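Local coordinates for MoaF-like domain-containing protein (Burkholderia vietnamiensis, PDB 5HAL) that is of unknown function but forms a calycin-like beta-barrel of the MoaF-like family and has been put forward, without proof, as a beta-lactamase, at residues V59-Q64 and Y71-Q76. Residues are numbered along the deposited sequence; the frame is centred on the assembly and turned at random.
Sequences VEYTWQ and YAIAWQ
Val59 lays its CG2 methyl over one face of the Trp75 indole, 3.7 Å from the centroid of the five-membered ring and only 17° off the normal, a clear CH-pi contact. CG1 of Val59 reaches the same ring at CD1; with Trp75 CG set between its own backbone N and carbonyl carbon (chi1 67°), the five-membered ring starts out beside Val59. Tyr61, Trp63, Ile73 and Trp75 send their side chains to one face of this antiparallel hairpin, the tightly packed one. There Tyr61 and Ile73 run side by side, Tyr61 CD2 3.9 Å from Ile73 CG2, while the rim of the Trp63 indole meets Tyr71, Trp63 CE3 to Tyr71 CD2 3.8 Å, with the two ring planes turned 68° apart. Two hydrogen-bonded pairs hold the backbones together: Thr62 with Ala74, and Gln64 with Ala72, where Ala72 N gives a 2.8 Å bond to Gln64 O. The other face, carrying Thr62, Gln64, Ala72 and Ala74, is looser and wetter; one water lies 2.7 Å from Thr62 OG1 and donates to Ala72 O. Toward Glu60 and Gln76 the strands part and water fills in: one molecule accepts from Gln76 N at 2.8 Å and donates to Glu60 O. Within the eight-stranded barrel, strand 42-49 flanks the hairpin beside Val59 and Tyr61, and strand 82-88 pairs with the backbone of Tyr71, Ile73 and Trp75. Trp75 NE1 bonds to Glu77, whereas the N-terminal segment lies against the aromatic end, Arg14 making a cation-pi contact with Trp63 and Phe18 an edge-to-face one with Tyr71.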
loop_
_atom_site.group_PDB
_atom_site.type_symbol
_atom_site.label_atom_id
_atom_site.label_comp_id
_atom_site.label_asym_id
_atom_site.label_seq_id
_atom_site.Cartn_x
_atom_site.Cartn_y
_atom_site.Cartn_z
ATOM N N VAL A 59 5.462 0.868 8.393
ATOM C CA VAL A 59 6.351 1.650 7.553
ATOM C C VAL A 59 5.997 3.128 7.651
ATOM O O VAL A 59 4.888 3.510 8.041
ATOM C CB VAL A 59 6.305 1.181 6.082
ATOM C CG1 VAL A 59 6.756 -0.281 5.980
ATOM C CG2 VAL A 59 4.896 1.369 5.477
ATOM N N GLU A 60 6.987 3.964 7.337
ATOM C CA GLU A 60 6.770 5.375 7.023
ATOM C C GLU A 60 6.555 5.497 5.523
ATOM O O GLU A 60 7.300 4.905 4.747
ATOM C CB GLU A 60 7.976 6.242 7.410
ATOM C CG GLU A 60 8.455 6.153 8.840
ATOM C CD GLU A 60 9.746 5.370 8.998
ATOM O OE1 GLU A 60 9.906 4.745 10.071
ATOM O OE2 GLU A 60 10.596 5.368 8.067
ATOM N N TYR A 61 5.569 6.293 5.108
ATOM C CA TYR A 61 5.312 6.445 3.680
ATOM C C TYR A 61 5.257 7.919 3.304
ATOM O O TYR A 61 5.051 8.792 4.149
ATOM C CB TYR A 61 3.999 5.748 3.261
ATOM C CG TYR A 61 2.772 6.382 3.880
ATOM C CD1 TYR A 61 2.327 6.000 5.140
ATOM C CD2 TYR A 61 2.061 7.378 3.204
ATOM C CE1 TYR A 61 1.197 6.593 5.717
ATOM C CE2 TYR A 61 0.932 7.980 3.775
ATOM C CZ TYR A 61 0.511 7.590 5.026
ATOM O OH TYR A 61 -0.600 8.186 5.578
ATOM N N THR A 62 5.441 8.180 2.014
ATOM C CA THR A 62 5.117 9.453 1.391
ATOM C C THR A 62 3.876 9.268 0.531
ATOM O O THR A 62 3.551 8.155 0.113
ATOM C CB THR A 62 6.280 9.971 0.520
ATOM O OG1 THR A 62 6.552 9.034 -0.541
ATOM C CG2 THR A 62 7.547 10.146 1.372
ATOM N N TRP A 63 3.174 10.365 0.279
ATOM C CA TRP A 63 1.980 10.324 -0.552
ATOM C C TRP A 63 1.890 11.634 -1.314
ATOM O O TRP A 63 2.233 12.688 -0.774
ATOM C CB TRP A 63 0.708 10.107 0.283
ATOM C CG TRP A 63 0.388 11.259 1.201
ATOM C CD1 TRP A 63 0.927 11.498 2.434
ATOM C CD2 TRP A 63 -0.554 12.317 0.964
ATOM N NE1 TRP A 63 0.381 12.642 2.979
ATOM C CE2 TRP A 63 -0.536 13.159 2.099
ATOM C CE3 TRP A 63 -1.416 12.630 -0.094
ATOM C CZ2 TRP A 63 -1.332 14.306 2.197
ATOM C CZ3 TRP A 63 -2.215 13.771 0.005
ATOM C CH2 TRP A 63 -2.167 14.594 1.145
ATOM N N GLN A 64 1.443 11.561 -2.573
ATOM C CA GLN A 64 1.240 12.734 -3.423
ATOM C C GLN A 64 0.022 12.483 -4.297
ATOM O O GLN A 64 -0.126 11.382 -4.848
ATOM C CB GLN A 64 2.443 13.022 -4.342
ATOM C CG GLN A 64 3.799 12.979 -3.665
ATOM C CD GLN A 64 4.007 14.149 -2.716
ATOM O OE1 GLN A 64 3.323 15.171 -2.814
ATOM N NE2 GLN A 64 4.951 14.002 -1.785
ATOM N N TYR A 71 -3.606 8.608 -5.579
ATOM C CA TYR A 71 -2.385 9.010 -4.893
ATOM C C TYR A 71 -1.248 8.043 -5.188
ATOM O O TYR A 71 -1.453 6.827 -5.257
ATOM C CB TYR A 71 -2.618 9.092 -3.357
ATOM C CG TYR A 71 -3.776 9.993 -3.034
ATOM C CD1 TYR A 71 -5.062 9.488 -2.916
ATOM C CD2 TYR A 71 -3.595 11.365 -2.915
ATOM C CE1 TYR A 71 -6.140 10.332 -2.669
ATOM C CE2 TYR A 71 -4.660 12.212 -2.660
ATOM C CZ TYR A 71 -5.928 11.687 -2.543
ATOM O OH TYR A 71 -6.984 12.518 -2.290
ATOM N N ALA A 72 -0.045 8.594 -5.348
ATOM C CA ALA A 72 1.190 7.816 -5.327
ATOM C C ALA A 72 1.656 7.666 -3.874
ATOM O O ALA A 72 2.004 8.650 -3.210
ATOM C CB ALA A 72 2.256 8.486 -6.191
ATOM N N ILE A 73 1.654 6.435 -3.382
ATOM C CA ILE A 73 2.018 6.107 -2.005
ATOM C C ILE A 73 3.253 5.214 -2.065
ATOM O O ILE A 73 3.241 4.185 -2.756
ATOM C CB ILE A 73 0.848 5.416 -1.285
ATOM C CG1 ILE A 73 -0.416 6.282 -1.421
ATOM C CG2 ILE A 73 1.178 5.125 0.189
ATOM C CD1 ILE A 73 -1.680 5.627 -0.897
ATOM N N ALA A 74 4.326 5.609 -1.374
ATOM C CA ALA A 74 5.598 4.893 -1.486
ATOM C C ALA A 74 6.246 4.728 -0.124
ATOM O O ALA A 74 6.106 5.570 0.760
ATOM C CB ALA A 74 6.599 5.602 -2.430
ATOM N N TRP A 75 6.970 3.629 0.035
ATOM C CA TRP A 75 7.670 3.373 1.285
ATOM C C TRP A 75 8.769 2.350 1.033
ATOM O O TRP A 75 8.810 1.686 -0.006
ATOM C CB TRP A 75 6.710 2.881 2.367
ATOM C CG TRP A 75 6.108 1.519 2.109
ATOM C CD1 TRP A 75 6.677 0.303 2.385
ATOM C CD2 TRP A 75 4.809 1.238 1.557
ATOM N NE1 TRP A 75 5.815 -0.710 2.039
ATOM C CE2 TRP A 75 4.660 -0.163 1.536
ATOM C CE3 TRP A 75 3.752 2.042 1.086
ATOM C CZ2 TRP A 75 3.504 -0.784 1.056
ATOM C CZ3 TRP A 75 2.606 1.430 0.612
ATOM C CH2 TRP A 75 2.488 0.023 0.603
ATOM N N GLN A 76 9.657 2.226 2.009
ATOM C CA GLN A 76 10.712 1.230 1.981
ATOM C C GLN A 76 10.628 0.415 3.261
ATOM O O GLN A 76 10.522 0.976 4.353
ATOM C CB GLN A 76 12.078 1.895 1.838
ATOM C CG GLN A 76 13.248 0.945 1.765
ATOM C CD GLN A 76 14.495 1.657 1.246
ATOM O OE1 GLN A 76 14.716 2.843 1.534
ATOM N NE2 GLN A 76 15.294 0.950 0.451
HETATM O O HOH W 1 9.696 4.107 4.121
HETATM O O HOH W 2 9.498 2.792 6.767
HETATM O O HOH W 3 4.854 9.214 -2.670
#